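Long-range contacts in major capsid protein (Paramecium bursaria Chlorella virus 1, PDB 5TIP), which self-assembles as trimers into the outer shell of a large icosahedral virus, a pseudo T=169 capsid about 190 nm across: residues Ile45-Phe51 against Ala197-Val203; Val70-Thr76 against Ala142-Val148; Glu89-Val95 against His107-Arg113. All blocks are in the same frame, centred on the assembly; numbering follows the deposited sequence.

All three contacts lie in the N-terminal half of the protein, the first of the two jelly rolls expected of this capsid family. Contacts 1 and 2 have centres about 11 Å apart and share a sheet: strand 200-210 runs beside strand 65-76, with Ser202 O 2.8 Å from Glu72 N, and Met201 packs on Phe73. Contact 3 lies further inward, its centre about 16 Å from that of contact 1 and 15 Å from that of contact 2. Leu91 joins it to both, touching Phe51, Pro199, Phe73 and Leu75, while Val148 reaches Leu92 and Phe112. Contact 2 comes closest to the surface glycans: the Thr76 side chain is about 7 Å from a bound alpha-D-galactopyranose.

Contact 1. Residues Ile45-Phe51 against Ala197-Val203; sequences INGSVGF and AQPTMSV
Ile45 meets the strand beginning at Thr200 with its CD1 methyl. CG1 lies anti to the carbonyl carbon (chi1 -62°) and the chain then runs straight, which carries CD1 to Met201 and Val203. Ile45 CD1 is 3.7 Å from Met201 CG and equally far from Val203 CG2, and it brushes the carbonyl oxygen of Met201. The backbone then arches away and comes back at Val49, whose two methyls receive the end of the methionine. Met201 bends at its last torsion and brings CE to 3.7 Å from Val49 CG1, while its sulfur stays beside Ile45. The loop between strands 36-42 and 54-58 passes from one sheet of the N-terminal jelly roll to the other, and Val55 and Leu178 of the facing sheet also pack on Met201. A water spans the gap between backbones, donating to Val49 O at 3.1 Å and to Pro199 O at the same distance. At Gly50 the CA lies close against Gln198 OE1. Gln198 OE1 accepts a nearly straight hydrogen bond from Phe51 N, in the carbonyl plane (2.8 Å, 161° at the hydrogen). The Phe51 ring is turned 65° from the Gln198 amide. Pro199 CD sits over one ring face as a CH-pi contact, 3.8 Å from the Phe51 ring centroid, and Ala197 O meets the ring edge 3.5 Å from Phe51 CE2.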
loop_
_atom_site.group_PDB
_atom_site.type_symbol
_atom_site.label_atom_id
_atom_site.label_comp_id
_atom_site.label_asym_id
_atom_site.label_seq_id
_atom_site.Cartn_x
_atom_site.Cartn_y
_atom_site.Cartn_z
ATOM N N ILE A 45 30.530 18.973 -6.296
ATOM C CA ILE A 45 29.971 19.099 -7.637
ATOM C C ILE A 45 30.944 19.901 -8.489
ATOM O O ILE A 45 31.323 21.021 -8.127
ATOM C CB ILE A 45 28.584 19.763 -7.601
ATOM C CG1 ILE A 45 27.606 18.909 -6.792
ATOM C CG2 ILE A 45 28.061 19.977 -9.013
ATOM C CD1 ILE A 45 26.202 19.470 -6.743
ATOM N N ASN A 46 31.348 19.329 -9.620
ATOM C CA ASN A 46 32.266 19.973 -10.549
ATOM C C ASN A 46 31.480 20.631 -11.674
ATOM O O ASN A 46 30.643 19.985 -12.313
ATOM C CB ASN A 46 33.263 18.963 -11.121
ATOM C CG ASN A 46 34.173 18.371 -10.058
ATOM O OD1 ASN A 46 34.228 17.155 -9.878
ATOM N ND2 ASN A 46 34.890 19.234 -9.347
ATOM N N GLY A 47 31.745 21.907 -11.909
ATOM C CA GLY A 47 31.049 22.669 -12.924
ATOM C C GLY A 47 30.169 23.752 -12.321
ATOM O O GLY A 47 29.992 23.860 -11.106
ATOM N N SER A 48 29.623 24.574 -13.212
ATOM C CA SER A 48 28.747 25.669 -12.821
ATOM C C SER A 48 27.302 25.187 -12.842
ATOM O O SER A 48 26.774 24.835 -13.904
ATOM C CB SER A 48 28.928 26.866 -13.751
ATOM O OG SER A 48 30.243 27.384 -13.656
ATOM N N VAL A 49 26.666 25.171 -11.672
ATOM C CA VAL A 49 25.273 24.758 -11.580
ATOM C C VAL A 49 24.382 25.857 -12.140
ATOM O O VAL A 49 24.494 27.028 -11.754
ATOM C CB VAL A 49 24.905 24.421 -10.128
ATOM C CG1 VAL A 49 23.414 24.162 -10.007
ATOM C CG2 VAL A 49 25.698 23.216 -9.651
ATOM N N GLY A 50 23.496 25.485 -13.053
ATOM C CA GLY A 50 22.590 26.444 -13.657
ATOM C C GLY A 50 21.747 25.757 -14.707
ATOM O O GLY A 50 22.028 24.628 -15.121
ATOM N N PHE A 51 20.699 26.460 -15.132
ATOM C CA PHE A 51 19.793 25.911 -16.133
ATOM C C PHE A 51 20.546 25.600 -17.420
ATOM O O PHE A 51 21.253 26.452 -17.966
ATOM C CB PHE A 51 18.648 26.888 -16.407
ATOM C CG PHE A 51 17.672 27.011 -15.273
ATOM C CD1 PHE A 51 16.826 25.962 -14.956
ATOM C CD2 PHE A 51 17.598 28.173 -14.524
ATOM C CE1 PHE A 51 15.925 26.068 -13.914
ATOM C CE2 PHE A 51 16.697 28.286 -13.480
ATOM C CZ PHE A 51 15.862 27.231 -13.174
ATOM N N ALA A 197 15.634 32.885 -10.446
ATOM C CA ALA A 197 16.902 32.564 -9.810
ATOM C C ALA A 197 17.421 31.214 -10.286
ATOM O O ALA A 197 16.654 30.285 -10.552
ATOM C CB ALA A 197 16.753 32.555 -8.288
ATOM N N GLN A 198 18.743 31.118 -10.397
ATOM C CA GLN A 198 19.365 29.860 -10.766
ATOM C C GLN A 198 19.257 28.857 -9.619
ATOM O O GLN A 198 19.284 29.237 -8.445
ATOM C CB GLN A 198 20.829 30.074 -11.140
ATOM C CG GLN A 198 21.028 30.853 -12.428
ATOM C CD GLN A 198 20.579 30.077 -13.652
ATOM O OE1 GLN A 198 20.584 28.847 -13.658
ATOM N NE2 GLN A 198 20.184 30.794 -14.696
ATOM N N PRO A 199 19.140 27.569 -9.932
ATOM C CA PRO A 199 19.006 26.567 -8.873
ATOM C C PRO A 199 20.317 26.334 -8.142
ATOM O O PRO A 199 21.406 26.529 -8.685
ATOM C CB PRO A 199 18.568 25.311 -9.633
ATOM C CG PRO A 199 19.149 25.487 -10.988
ATOM C CD PRO A 199 19.092 26.964 -11.274
ATOM N N THR A 200 20.194 25.909 -6.888
ATOM C CA THR A 200 21.324 25.453 -6.093
ATOM C C THR A 200 21.230 23.943 -5.933
ATOM O O THR A 200 20.141 23.401 -5.716
ATOM C CB THR A 200 21.345 26.125 -4.718
ATOM O OG1 THR A 200 20.067 26.715 -4.456
ATOM C CG2 THR A 200 22.408 27.211 -4.678
ATOM N N MET A 201 22.367 23.263 -6.050
ATOM C CA MET A 201 22.390 21.810 -6.106
ATOM C C MET A 201 23.409 21.260 -5.120
ATOM O O MET A 201 24.449 21.875 -4.864
ATOM C CB MET A 201 22.724 21.300 -7.516
ATOM C CG MET A 201 22.635 19.787 -7.657
ATOM S SD MET A 201 23.309 19.167 -9.205
ATOM C CE MET A 201 22.956 20.539 -10.286
ATOM N N SER A 202 23.091 20.093 -4.565
ATOM C CA SER A 202 24.028 19.337 -3.751
ATOM C C SER A 202 23.731 17.855 -3.933
ATOM O O SER A 202 22.577 17.456 -4.116
ATOM C CB SER A 202 23.945 19.727 -2.271
ATOM O OG SER A 202 22.648 19.500 -1.752
ATOM N N VAL A 203 24.785 17.045 -3.891
ATOM C CA VAL A 203 24.685 15.604 -4.080
ATOM C C VAL A 203 25.096 14.931 -2.781
ATOM O O VAL A 203 26.151 15.249 -2.218
ATOM C CB VAL A 203 25.562 15.122 -5.251
ATOM C CG1 VAL A 203 25.412 13.622 -5.445
ATOM C CG2 VAL A 203 25.199 15.869 -6.525
HETATM O O HOH W 1 24.254 27.752 -8.711
#

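Contact 2. Residues Val70-Thr76 against Ala142-Val148; sequences VVEFVLT and AQKRFYV
The Arg145 guanidinium carries Val74 on one face: CG2 stands over the centre of the group, 3.5 Å from Arg145 CZ. The ring of Tyr147 is met at its edge, by Val70 CG1 and by Glu72, whose OE2 comes within 3.3 Å of Tyr147 CE2. Glu72 and Tyr147 run side by side, with a water in the ring plane donating to Glu72 OE2. On the other face of the sheet, the Phe146 ring takes Leu75 CB at its edge, 3.5 Å from Phe146 CE2, and Lys144 CG over a face, while Trp134 packs on it edge-to-face. The Phe73 ring meets Val148 CG2 at its edge.

These side chains hang on the neighbouring antiparallel strands 65-76 and 143-149 of a jelly-roll sheet. Val71-Val148, Phe73-Phe146 and Leu75-Lys144 are the hydrogen-bonded pairs. Beyond the last of these pairs, a water accepts from Gln143 NE2 at 3.0 Å and also bonds Thr76 OG1.

The salt bridge from Arg145 NH1 to Glu72 OE1 is 3.0 Å long, but its hydrogen bond is weak (131°); the two planar groups lie 69° apart. Both residues have other partners on the second subunit: Glu72 OE2 pairs with Arg328 of that chain and Arg145 NE with its Glu400, while Tyr147 OH bonds its Ser331. Charge is thus probably balanced through alternating acids and bases across the subunit interface, while Val71, Phe73, Leu75, Phe146 and Val148 make the reverse face mostly apolar, apart from Lys144, whose NZ bonds Asp133 O.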
loop_
_atom_site.group_PDB
_atom_site.type_symbol
_atom_site.label_atom_id
_atom_site.label_comp_id
_atom_site.label_asym_id
_atom_site.label_seq_id
_atom_site.Cartn_x
_atom_site.Cartn_y
_atom_site.Cartn_z
ATOM N N VAL A 70 21.004 10.918 -3.246
ATOM C CA VAL A 70 19.945 11.915 -3.346
ATOM C C VAL A 70 20.540 13.216 -3.869
ATOM O O VAL A 70 21.610 13.645 -3.423
ATOM C CB VAL A 70 19.245 12.142 -1.989
ATOM C CG1 VAL A 70 18.141 13.179 -2.122
ATOM C CG2 VAL A 70 18.686 10.834 -1.454
ATOM N N VAL A 71 19.844 13.838 -4.815
ATOM C CA VAL A 71 20.217 15.141 -5.353
ATOM C C VAL A 71 19.272 16.177 -4.760
ATOM O O VAL A 71 18.051 16.092 -4.941
ATOM C CB VAL A 71 20.159 15.157 -6.888
ATOM C CG1 VAL A 71 20.500 16.544 -7.419
ATOM C CG2 VAL A 71 21.095 14.107 -7.466
ATOM N N GLU A 72 19.829 17.150 -4.047
ATOM C CA GLU A 72 19.042 18.212 -3.437
ATOM C C GLU A 72 19.024 19.433 -4.346
ATOM O O GLU A 72 20.074 19.869 -4.831
ATOM C CB GLU A 72 19.596 18.584 -2.061
ATOM C CG GLU A 72 19.489 17.468 -1.031
ATOM C CD GLU A 72 19.836 17.927 0.373
ATOM O OE1 GLU A 72 20.075 19.138 0.561
ATOM O OE2 GLU A 72 19.878 17.076 1.287
ATOM N N PHE A 73 17.832 19.979 -4.573
ATOM C CA PHE A 73 17.659 21.230 -5.294
ATOM C C PHE A 73 16.922 22.231 -4.416
ATOM O O PHE A 73 16.110 21.859 -3.564
ATOM C CB PHE A 73 16.877 21.048 -6.603
ATOM C CG PHE A 73 17.641 20.343 -7.684
ATOM C CD1 PHE A 73 18.799 20.895 -8.206
ATOM C CD2 PHE A 73 17.178 19.148 -8.211
ATOM C CE1 PHE A 73 19.496 20.254 -9.213
ATOM C CE2 PHE A 73 17.869 18.504 -9.219
ATOM C CZ PHE A 73 19.030 19.057 -9.720
ATOM N N VAL A 74 17.216 23.510 -4.633
ATOM C CA VAL A 74 16.482 24.607 -4.017
ATOM C C VAL A 74 15.955 25.490 -5.138
ATOM O O VAL A 74 16.739 26.101 -5.875
ATOM C CB VAL A 74 17.360 25.411 -3.047
ATOM C CG1 VAL A 74 16.570 26.563 -2.469
ATOM C CG2 VAL A 74 17.889 24.512 -1.941
ATOM N N LEU A 75 14.632 25.555 -5.267
ATOM C CA LEU A 75 13.983 26.274 -6.353
ATOM C C LEU A 75 12.998 27.291 -5.798
ATOM O O LEU A 75 12.450 27.121 -4.705
ATOM C CB LEU A 75 13.248 25.315 -7.298
ATOM C CG LEU A 75 14.064 24.182 -7.917
ATOM C CD1 LEU A 75 13.184 23.302 -8.790
ATOM C CD2 LEU A 75 15.208 24.752 -8.725
ATOM N N THR A 76 12.785 28.356 -6.567
ATOM C CA THR A 76 11.784 29.374 -6.273
ATOM C C THR A 76 10.787 29.398 -7.422
ATOM O O THR A 76 11.177 29.593 -8.577
ATOM C CB THR A 76 12.430 30.748 -6.085
ATOM O OG1 THR A 76 13.307 30.716 -4.953
ATOM C CG2 THR A 76 11.368 31.813 -5.862
ATOM N N ALA A 142 7.586 31.354 -3.626
ATOM C CA ALA A 142 7.739 30.317 -2.621
ATOM C C ALA A 142 9.030 29.558 -2.894
ATOM O O ALA A 142 9.277 29.131 -4.017
ATOM C CB ALA A 142 6.552 29.370 -2.649
ATOM N N GLN A 143 9.858 29.406 -1.868
ATOM C CA GLN A 143 11.119 28.693 -2.005
ATOM C C GLN A 143 11.024 27.376 -1.267
ATOM O O GLN A 143 10.497 27.314 -0.162
ATOM C CB GLN A 143 12.282 29.516 -1.457
ATOM C CG GLN A 143 13.637 29.089 -1.990
ATOM C CD GLN A 143 14.788 29.737 -1.253
ATOM O OE1 GLN A 143 14.680 30.054 -0.071
ATOM N NE2 GLN A 143 15.897 29.940 -1.948
ATOM N N LYS A 144 11.548 26.320 -1.874
ATOM C CA LYS A 144 11.480 25.007 -1.264
ATOM C C LYS A 144 12.656 24.129 -1.658
ATOM O O LYS A 144 13.165 24.222 -2.767
ATOM C CB LYS A 144 10.165 24.332 -1.665
ATOM C CG LYS A 144 10.009 22.893 -1.202
ATOM C CD LYS A 144 8.659 22.328 -1.619
ATOM C CE LYS A 144 8.472 20.910 -1.106
ATOM N NZ LYS A 144 7.123 20.357 -1.407
ATOM N N ARG A 145 13.098 23.295 -0.730
ATOM C CA ARG A 145 14.181 22.362 -1.002
ATOM C C ARG A 145 13.602 21.047 -1.503
ATOM O O ARG A 145 12.666 20.505 -0.907
ATOM C CB ARG A 145 15.027 22.122 0.248
ATOM C CG ARG A 145 16.168 21.139 0.033
ATOM C CD ARG A 145 17.097 21.098 1.231
ATOM N NE ARG A 145 17.630 22.422 1.533
ATOM C CZ ARG A 145 18.788 22.881 1.076
ATOM N NH1 ARG A 145 19.542 22.122 0.294
ATOM N NH2 ARG A 145 19.194 24.101 1.402
ATOM N N PHE A 146 14.163 20.538 -2.593
ATOM C CA PHE A 146 13.685 19.319 -3.221
ATOM C C PHE A 146 14.736 18.225 -3.108
ATOM O O PHE A 146 15.935 18.497 -3.008
ATOM C CB PHE A 146 13.341 19.553 -4.692
ATOM C CG PHE A 146 12.258 20.568 -4.914
ATOM C CD1 PHE A 146 10.924 20.206 -4.818
ATOM C CD2 PHE A 146 12.568 21.878 -5.234
ATOM C CE1 PHE A 146 9.921 21.134 -5.026
ATOM C CE2 PHE A 146 11.568 22.811 -5.444
ATOM C CZ PHE A 146 10.242 22.437 -5.340
ATOM N N TYR A 147 14.269 16.980 -3.131
ATOM C CA TYR A 147 15.130 15.808 -3.001
ATOM C C TYR A 147 14.773 14.834 -4.115
ATOM O O TYR A 147 13.686 14.249 -4.107
ATOM C CB TYR A 147 14.961 15.146 -1.635
ATOM C CG TYR A 147 15.155 16.067 -0.452
ATOM C CD1 TYR A 147 14.094 16.796 0.067
ATOM C CD2 TYR A 147 16.392 16.186 0.162
ATOM C CE1 TYR A 147 14.265 17.629 1.156
ATOM C CE2 TYR A 147 16.572 17.014 1.253
ATOM C CZ TYR A 147 15.506 17.732 1.744
ATOM O OH TYR A 147 15.684 18.559 2.829
ATOM N N VAL A 148 15.683 14.656 -5.067
ATOM C CA VAL A 148 15.473 13.745 -6.189
ATOM C C VAL A 148 16.289 12.483 -5.918
ATOM O O VAL A 148 17.528 12.533 -5.992
ATOM C CB VAL A 148 15.870 14.389 -7.522
ATOM C CG1 VAL A 148 15.526 13.463 -8.676
ATOM C CG2 VAL A 148 15.178 15.734 -7.687
HETATM O O HOH W 2 19.007 18.663 3.530
HETATM O O HOH W 3 15.973 30.114 -4.986
#

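Contact 3. Residues Glu89-Val95 against His107-Arg113; sequences EELLQDV and HYNDWFR
Val95 and His107 pair near the open end of the beta hairpin formed by strands 92-99 and 102-108, where each strand joins a helix. Their backbones exchange two hydrogen bonds, His107 N to Val95 O at 2.8 Å and Val95 N to His107 O at 3.0 Å. Asp94 and Tyr108 form the adjacent non-hydrogen-bonded pair. Gln93 and Asp94 make a classic beta bulge opposite Thr177 of the neighbouring strand, just after the inverse gamma turn centred on Leu92. Beyond Tyr108, the N-cap of helix 109-119, Asn109 N reaches Gln93 O at 2.8 Å, the donor lying 43° out of the carbonyl plane. The Asn109 side chain adds a hydrogen bond to backbone: with CG between its backbone N and carbonyl carbon (chi1 56°), ND2 donates in the carbonyl plane to a lone pair of Glu90 O at 3.2 Å.

The charged link is between the helices. Arg113, bent at chi2 and chi3, grips Glu89 side-on with two nitrogens, NE to OE2, modelled at a doubtfully short 2.5 Å, and NH2 to OE1 at 3.0 Å. Both oxygens use their syn lone pairs, and carboxylate and guanidinium are only 6° from coplanar. Tyr271 and Tyr128 also bond the Glu89 oxygens, and Asp116 is a second acid for Arg113; this buried pair is therefore held by several polar groups and probably stays charged.

Apolar packing is lighter. Phe112 CB rests 3.8 Å from Glu89 CG, and its ring tip approaches Val95 CG1. Close by, Asn109 CB sits 3.3 Å from Leu92 O.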
loop_
_atom_site.group_PDB
_atom_site.type_symbol
_atom_site.label_atom_id
_atom_site.label_comp_id
_atom_site.label_asym_id
_atom_site.label_seq_id
_atom_site.Cartn_x
_atom_site.Cartn_y
_atom_site.Cartn_z
ATOM N N GLU A 89 12.057 17.018 -10.628
ATOM C CA GLU A 89 12.294 15.823 -11.428
ATOM C C GLU A 89 12.699 16.190 -12.850
ATOM O O GLU A 89 13.626 15.595 -13.412
ATOM C CB GLU A 89 11.045 14.945 -11.420
ATOM C CG GLU A 89 11.087 13.766 -12.367
ATOM C CD GLU A 89 9.737 13.095 -12.497
ATOM O OE1 GLU A 89 9.309 12.424 -11.534
ATOM O OE2 GLU A 89 9.096 13.251 -13.557
ATOM N N GLU A 90 12.018 17.171 -13.447
ATOM C CA GLU A 90 12.375 17.604 -14.793
ATOM C C GLU A 90 13.739 18.277 -14.824
ATOM O O GLU A 90 14.466 18.151 -15.816
ATOM C CB GLU A 90 11.314 18.555 -15.346
ATOM C CG GLU A 90 11.595 19.011 -16.768
ATOM C CD GLU A 90 10.604 20.039 -17.267
ATOM O OE1 GLU A 90 9.769 20.504 -16.463
ATOM O OE2 GLU A 90 10.663 20.385 -18.465
ATOM N N LEU A 91 14.102 18.993 -13.755
ATOM C CA LEU A 91 15.380 19.697 -13.730
ATOM C C LEU A 91 16.543 18.731 -13.914
ATOM O O LEU A 91 17.544 19.067 -14.557
ATOM C CB LEU A 91 15.525 20.474 -12.421
ATOM C CG LEU A 91 16.772 21.349 -12.280
ATOM C CD1 LEU A 91 16.799 22.401 -13.377
ATOM C CD2 LEU A 91 16.807 22.001 -10.912
ATOM N N LEU A 92 16.428 17.525 -13.358
ATOM C CA LEU A 92 17.430 16.478 -13.544
ATOM C C LEU A 92 17.157 15.811 -14.888
ATOM O O LEU A 92 16.545 14.743 -14.981
ATOM C CB LEU A 92 17.380 15.483 -12.392
ATOM C CG LEU A 92 18.670 14.725 -12.094
ATOM C CD1 LEU A 92 19.762 15.712 -11.741
ATOM C CD2 LEU A 92 18.458 13.729 -10.966
ATOM N N GLN A 93 17.625 16.465 -15.956
ATOM C CA GLN A 93 17.278 16.031 -17.308
ATOM C C GLN A 93 17.813 14.635 -17.599
ATOM O O GLN A 93 17.100 13.788 -18.149
ATOM C CB GLN A 93 17.800 17.032 -18.336
ATOM C CG GLN A 93 17.541 16.618 -19.773
ATOM C CD GLN A 93 17.878 17.711 -20.763
ATOM O OE1 GLN A 93 17.196 18.732 -20.831
ATOM N NE2 GLN A 93 18.937 17.503 -21.539
ATOM N N ASP A 94 19.071 14.378 -17.247
ATOM C CA ASP A 94 19.614 13.033 -17.364
ATOM C C ASP A 94 20.761 12.878 -16.378
ATOM O O ASP A 94 21.423 13.855 -16.016
ATOM C CB ASP A 94 20.078 12.717 -18.795
ATOM C CG ASP A 94 21.102 13.707 -19.322
ATOM O OD1 ASP A 94 22.265 13.668 -18.870
ATOM O OD2 ASP A 94 20.744 14.516 -20.206
ATOM N N VAL A 95 20.983 11.639 -15.947
ATOM C CA VAL A 95 22.053 11.307 -15.015
ATOM C C VAL A 95 22.707 10.014 -15.484
ATOM O O VAL A 95 22.018 9.043 -15.809
ATOM C CB VAL A 95 21.536 11.180 -13.566
ATOM C CG1 VAL A 95 20.304 10.289 -13.504
ATOM C CG2 VAL A 95 22.633 10.665 -12.645
ATOM N N HIS A 107 20.035 7.412 -17.012
ATOM C CA HIS A 107 18.609 7.654 -16.877
ATOM C C HIS A 107 18.256 9.050 -17.377
ATOM O O HIS A 107 19.123 9.910 -17.548
ATOM C CB HIS A 107 18.174 7.487 -15.418
ATOM C CG HIS A 107 18.316 6.086 -14.908
ATOM N ND1 HIS A 107 18.049 5.740 -13.602
ATOM C CD2 HIS A 107 18.698 4.944 -15.530
ATOM C CE1 HIS A 107 18.262 4.446 -13.439
ATOM N NE2 HIS A 107 18.656 3.940 -14.594
ATOM N N TYR A 108 16.965 9.263 -17.616
ATOM C CA TYR A 108 16.457 10.523 -18.135
ATOM C C TYR A 108 15.249 10.945 -17.309
ATOM O O TYR A 108 14.614 10.123 -16.645
ATOM C CB TYR A 108 16.076 10.401 -19.618
ATOM C CG TYR A 108 17.164 9.784 -20.472
ATOM C CD1 TYR A 108 17.267 8.406 -20.607
ATOM C CD2 TYR A 108 18.094 10.578 -21.130
ATOM C CE1 TYR A 108 18.261 7.834 -21.377
ATOM C CE2 TYR A 108 19.092 10.012 -21.905
ATOM C CZ TYR A 108 19.170 8.640 -22.025
ATOM O OH TYR A 108 20.159 8.069 -22.793
ATOM N N ASN A 109 14.931 12.244 -17.353
ATOM C CA ASN A 109 13.820 12.743 -16.546
ATOM C C ASN A 109 12.493 12.127 -16.971
ATOM O O ASN A 109 11.619 11.900 -16.128
ATOM C CB ASN A 109 13.747 14.271 -16.603
ATOM C CG ASN A 109 13.639 14.805 -18.013
ATOM O OD1 ASN A 109 13.602 14.045 -18.979
ATOM N ND2 ASN A 109 13.577 16.125 -18.139
ATOM N N ASP A 110 12.320 11.844 -18.266
ATOM C CA ASP A 110 11.086 11.200 -18.699
ATOM C C ASP A 110 11.015 9.760 -18.210
ATOM O O ASP A 110 9.916 9.220 -18.034
ATOM C CB ASP A 110 10.953 11.260 -20.221
ATOM C CG ASP A 110 9.614 10.733 -20.711
ATOM O OD1 ASP A 110 8.584 11.396 -20.465
ATOM O OD2 ASP A 110 9.588 9.655 -21.341
ATOM N N TRP A 111 12.165 9.118 -17.987
ATOM C CA TRP A 111 12.142 7.807 -17.350
ATOM C C TRP A 111 11.732 7.919 -15.888
ATOM O O TRP A 111 10.951 7.098 -15.392
ATOM C CB TRP A 111 13.502 7.126 -17.460
ATOM C CG TRP A 111 13.582 5.918 -16.586
ATOM C CD1 TRP A 111 14.392 5.740 -15.505
ATOM C CD2 TRP A 111 12.797 4.725 -16.701
ATOM N NE1 TRP A 111 14.169 4.505 -14.944
ATOM C CE2 TRP A 111 13.194 3.863 -15.660
ATOM C CE3 TRP A 111 11.801 4.301 -17.585
ATOM C CZ2 TRP A 111 12.631 2.601 -15.483
ATOM C CZ3 TRP A 111 11.243 3.050 -17.406
ATOM C CH2 TRP A 111 11.659 2.215 -16.363
ATOM N N PHE A 112 12.210 8.930 -15.219
ATOM C CA PHE A 112 11.828 9.177 -13.863
ATOM C C PHE A 112 10.308 9.355 -13.848
ATOM O O PHE A 112 9.663 8.833 -12.983
ATOM C CB PHE A 112 12.563 10.398 -13.305
ATOM C CG PHE A 112 13.906 10.097 -12.758
ATOM C CD1 PHE A 112 14.776 9.338 -13.427
ATOM C CD2 PHE A 112 14.276 10.557 -11.532
ATOM C CE1 PHE A 112 15.990 9.041 -12.927
ATOM C CE2 PHE A 112 15.509 10.240 -10.994
ATOM C CZ PHE A 112 16.373 9.476 -11.710
ATOM N N ARG A 113 9.759 10.083 -14.818
ATOM C CA ARG A 113 8.316 10.286 -14.889
ATOM C C ARG A 113 7.596 8.979 -15.198
ATOM O O ARG A 113 6.537 8.697 -14.627
ATOM C CB ARG A 113 7.986 11.342 -15.944
ATOM C CG ARG A 113 6.526 11.781 -15.968
ATOM C CD ARG A 113 6.267 12.969 -15.047
ATOM N NE ARG A 113 6.654 12.689 -13.667
ATOM C CZ ARG A 113 5.886 12.051 -12.793
ATOM N NH1 ARG A 113 4.681 11.626 -13.152
ATOM N NH2 ARG A 113 6.321 11.833 -11.561
#